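Local coordinates for protein CurM Sulfotransferase (Moorea producta, PDB 4GBM) that probably transfers a sulfonate group from PAPS to a polyketide intermediate, activating it during curacin biosynthesis, at residues L88-K96 with M123-R131. The protein carries 2 engineered substitutions. Numbering follows the deposited sequence.
With SO4 (sulfate ion), chain Q.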
loop_
_atom_site.group_PDB
_atom_site.type_symbol
_atom_site.label_atom_id
_atom_site.label_comp_id
_atom_site.label_asym_id
_atom_site.label_seq_id
_atom_site.Cartn_x
_atom_site.Cartn_y
_atom_site.Cartn_z
ATOM N N LEU A 88 7.191 -7.105 -8.628
ATOM C CA LEU A 88 8.373 -7.940 -8.403
ATOM C C LEU A 88 9.296 -7.971 -9.619
ATOM O O LEU A 88 10.512 -7.827 -9.480
ATOM C CB LEU A 88 7.973 -9.356 -7.969
ATOM C CG LEU A 88 9.105 -10.281 -7.500
ATOM C CD1 LEU A 88 9.774 -9.751 -6.222
ATOM C CD2 LEU A 88 8.558 -11.684 -7.273
ATOM N N GLN A 89 8.716 -8.129 -10.808
ATOM C CA GLN A 89 9.479 -8.085 -12.062
ATOM C C GLN A 89 10.206 -6.750 -12.235
ATOM O O GLN A 89 11.394 -6.727 -12.555
ATOM C CB GLN A 89 8.564 -8.366 -13.253
ATOM C CG GLN A 89 9.285 -8.631 -14.554
ATOM C CD GLN A 89 8.325 -8.861 -15.711
ATOM O OE1 GLN A 89 8.130 -7.986 -16.552
ATOM N NE2 GLN A 89 7.716 -10.041 -15.752
ATOM N N LYS A 90 9.497 -5.643 -11.997
ATOM C CA LYS A 90 10.090 -4.309 -12.081
ATOM C C LYS A 90 11.177 -4.090 -11.042
ATOM O O LYS A 90 12.166 -3.403 -11.314
ATOM C CB LYS A 90 9.017 -3.218 -11.954
ATOM C CG LYS A 90 8.171 -3.053 -13.205
ATOM C CD LYS A 90 7.104 -1.984 -13.011
ATOM C CE LYS A 90 6.279 -1.799 -14.277
ATOM N NZ LYS A 90 7.095 -1.334 -15.431
ATOM N N THR A 91 10.990 -4.668 -9.853
ATOM C CA THR A 91 11.988 -4.557 -8.795
ATOM C C THR A 91 13.326 -5.143 -9.240
ATOM O O THR A 91 14.351 -4.465 -9.163
ATOM C CB THR A 91 11.496 -5.191 -7.473
ATOM O OG1 THR A 91 10.445 -4.379 -6.937
ATOM C CG2 THR A 91 12.620 -5.273 -6.453
ATOM N N PHE A 92 13.315 -6.385 -9.725
ATOM C CA PHE A 92 14.550 -7.006 -10.199
ATOM C C PHE A 92 15.148 -6.283 -11.411
ATOM O O PHE A 92 16.371 -6.214 -11.550
ATOM C CB PHE A 92 14.354 -8.504 -10.478
ATOM C CG PHE A 92 14.295 -9.355 -9.234
ATOM C CD1 PHE A 92 15.374 -9.406 -8.352
ATOM C CD2 PHE A 92 13.166 -10.116 -8.951
ATOM C CE1 PHE A 92 15.319 -10.194 -7.204
ATOM C CE2 PHE A 92 13.101 -10.907 -7.803
ATOM C CZ PHE A 92 14.177 -10.947 -6.932
ATOM N N MET A 93 14.291 -5.722 -12.263
ATOM C CA MET A 93 14.750 -4.898 -13.391
ATOM C C MET A 93 15.548 -3.684 -12.929
ATOM O O MET A 93 16.607 -3.396 -13.480
ATOM C CB MET A 93 13.581 -4.425 -14.249
ATOM C CG MET A 93 12.817 -5.519 -14.953
ATOM S SD MET A 93 11.667 -4.794 -16.118
ATOM C CE MET A 93 10.165 -5.703 -15.811
ATOM N N GLU A 94 15.031 -2.982 -11.917
ATOM C CA GLU A 94 15.685 -1.786 -11.375
ATOM C C GLU A 94 17.001 -2.118 -10.679
ATOM O O GLU A 94 18.052 -1.561 -11.014
ATOM C CB GLU A 94 14.766 -1.065 -10.377
ATOM C CG GLU A 94 13.541 -0.385 -10.975
ATOM C CD GLU A 94 13.851 0.917 -11.710
ATOM O OE1 GLU A 94 13.003 1.339 -12.524
ATOM O OE2 GLU A 94 14.928 1.518 -11.480
ATOM N N VAL A 95 16.932 -3.031 -9.709
ATOM C CA VAL A 95 18.058 -3.308 -8.816
ATOM C C VAL A 95 19.187 -4.099 -9.481
ATOM O O VAL A 95 20.336 -4.041 -9.034
ATOM C CB VAL A 95 17.609 -3.981 -7.481
ATOM C CG1 VAL A 95 16.568 -3.119 -6.779
ATOM C CG2 VAL A 95 17.071 -5.388 -7.713
ATOM N N LYS A 96 18.860 -4.822 -10.553
ATOM C CA LYS A 96 19.853 -5.625 -11.276
ATOM C C LYS A 96 20.108 -5.144 -12.709
ATOM O O LYS A 96 20.853 -5.784 -13.458
ATOM C CB LYS A 96 19.440 -7.102 -11.282
ATOM C CG LYS A 96 19.573 -7.804 -9.936
ATOM C CD LYS A 96 19.140 -9.265 -10.015
ATOM C CE LYS A 96 19.995 -10.074 -10.991
ATOM N NZ LYS A 96 21.467 -9.948 -10.763
ATOM N N MET A 123 16.704 -11.778 -0.299
ATOM C CA MET A 123 17.338 -11.480 -1.586
ATOM C C MET A 123 17.071 -10.043 -2.037
ATOM O O MET A 123 17.972 -9.361 -2.522
ATOM C CB MET A 123 16.832 -12.465 -2.641
ATOM C CG MET A 123 17.421 -12.313 -4.033
ATOM S SD MET A 123 16.670 -13.492 -5.172
ATOM C CE MET A 123 16.828 -15.006 -4.233
ATOM N N LEU A 124 15.835 -9.583 -1.881
ATOM C CA LEU A 124 15.518 -8.193 -2.210
ATOM C C LEU A 124 16.299 -7.237 -1.318
ATOM O O LEU A 124 16.885 -6.269 -1.813
ATOM C CB LEU A 124 14.018 -7.913 -2.093
ATOM C CG LEU A 124 13.093 -8.588 -3.109
ATOM C CD1 LEU A 124 11.642 -8.213 -2.842
ATOM C CD2 LEU A 124 13.485 -8.214 -4.535
ATOM N N GLN A 125 16.330 -7.521 -0.016
ATOM C CA GLN A 125 17.056 -6.676 0.935
ATOM C C GLN A 125 18.520 -6.507 0.531
ATOM O O GLN A 125 19.040 -5.390 0.529
ATOM C CB GLN A 125 16.941 -7.213 2.363
ATOM C CG GLN A 125 15.571 -6.954 2.997
ATOM C CD GLN A 125 15.455 -7.529 4.400
ATOM O OE1 GLN A 125 15.961 -8.618 4.688
ATOM N NE2 GLN A 125 14.779 -6.799 5.280
ATOM N N GLU A 126 19.177 -7.605 0.161
ATOM C CA GLU A 126 20.585 -7.514 -0.236
ATOM C C GLU A 126 20.769 -6.758 -1.557
ATOM O O GLU A 126 21.748 -6.029 -1.731
ATOM C CB GLU A 126 21.254 -8.897 -0.270
ATOM C CG GLU A 126 20.844 -9.773 -1.437
ATOM C CD GLU A 126 21.658 -11.044 -1.546
ATOM O OE1 GLU A 126 21.060 -12.072 -1.916
ATOM O OE2 GLU A 126 22.883 -11.025 -1.274
ATOM N N ASN A 127 19.827 -6.908 -2.479
ATOM C CA ASN A 127 19.960 -6.247 -3.774
ATOM C C ASN A 127 19.651 -4.746 -3.738
ATOM O O ASN A 127 20.072 -4.003 -4.629
ATOM C CB ASN A 127 19.141 -6.963 -4.846
ATOM C CG ASN A 127 19.887 -8.135 -5.443
ATOM O OD1 ASN A 127 20.585 -7.992 -6.447
ATOM N ND2 ASN A 127 19.777 -9.297 -4.806
ATOM N N ILE A 128 18.937 -4.299 -2.707
ATOM C CA ILE A 128 18.655 -2.861 -2.548
ATOM C C ILE A 128 19.537 -2.174 -1.496
ATOM O O ILE A 128 19.601 -0.944 -1.445
ATOM C CB ILE A 128 17.163 -2.584 -2.237
ATOM C CG1 ILE A 128 16.804 -3.047 -0.819
ATOM C CG2 ILE A 128 16.257 -3.226 -3.295
ATOM C CD1 ILE A 128 15.434 -2.593 -0.336
ATOM N N ALA A 129 20.198 -2.969 -0.656
ATOM C CA ALA A 129 21.051 -2.457 0.420
ATOM C C ALA A 129 21.987 -1.349 -0.088
ATOM O O ALA A 129 22.553 -1.478 -1.180
ATOM C CB ALA A 129 21.859 -3.595 1.035
ATOM N N PRO A 130 22.166 -0.264 0.700
ATOM C CA PRO A 130 21.706 -0.003 2.071
ATOM C C PRO A 130 20.296 0.598 2.189
ATOM O O PRO A 130 19.870 0.944 3.292
ATOM C CB PRO A 130 22.743 1.001 2.588
ATOM C CG PRO A 130 23.119 1.772 1.383
ATOM C CD PRO A 130 23.066 0.807 0.223
ATOM N N ARG A 131 19.587 0.714 1.070
ATOM C CA ARG A 131 18.208 1.219 1.078
ATOM C C ARG A 131 17.278 0.316 1.891
ATOM O O ARG A 131 17.509 -0.892 1.991
ATOM C CB ARG A 131 17.675 1.360 -0.349
ATOM C CG ARG A 131 18.374 2.437 -1.176
ATOM C CD ARG A 131 17.936 2.394 -2.634
ATOM N NE ARG A 131 18.514 1.245 -3.335
ATOM C CZ ARG A 131 18.321 0.973 -4.624
ATOM N NH1 ARG A 131 17.551 1.756 -5.371
ATOM N NH2 ARG A 131 18.898 -0.094 -5.165
HETATM S S SO4 Q . 5.874 -10.838 -11.184
HETATM O O1 SO4 Q . 6.356 -11.425 -9.940
HETATM O O2 SO4 Q . 4.413 -10.916 -11.167
HETATM O O3 SO4 Q . 6.269 -9.439 -11.269
HETATM O O4 SO4 Q . 6.408 -11.632 -12.283
HETATM O O HOH W 1 21.748 -5.842 -7.736
HETATM O O HOH W 2 21.778 -9.665 -8.042
#
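L124 drives its CD2 methyl over one face of the F92 ring, a CH-pi contact 4.1 Å from the centroid. The same methyl meets T91 CG2 at 3.6 Å, while its twin, CD1, faces L88 CD1. M123, extended through chi1 and chi2 with its CG anti to the backbone N (chi1 -179°), brings SD obliquely to the F92 ring as a Met-aromatic contact, 4.0 Å from CZ. One turn on, V95 fills the closest approach of the backbones: its CG1 presses on I128 CG2 at 3.5 Å, tighter than usual for two carbons, and its CG2 rests on N127 CB.

The looser margin is wet. No direct hydrogen bond joins 88-96 to 123-131; instead N127 OD1 accepts a hydrogen bond from each of two waters, one also donating to V95 O and the other accepting from K96 NZ. N127 ND2 reaches back to M123 O at 2.9 Å, nearly straight (174°), from the opposite face of that carbonyl to N127 N, which fixes the amide's rotation. A leucine here would probably take the OD1 acceptor from both waters, breaking the water links to V95 O and K96 NZ, and leave M123 O with one donor fewer.

The axes of segments 88-96 and 123-128 come within 10.1 Å, their directions 32° apart. L106 of helix 100-113 also packs on F92, M72 and R75 of helix 72-78 touch L88, and F59 of edge strand 58-59 touches T91, V95, I128 and R131, joining this helical pair to the border of the central parallel sheet of the sulfotransferase fold.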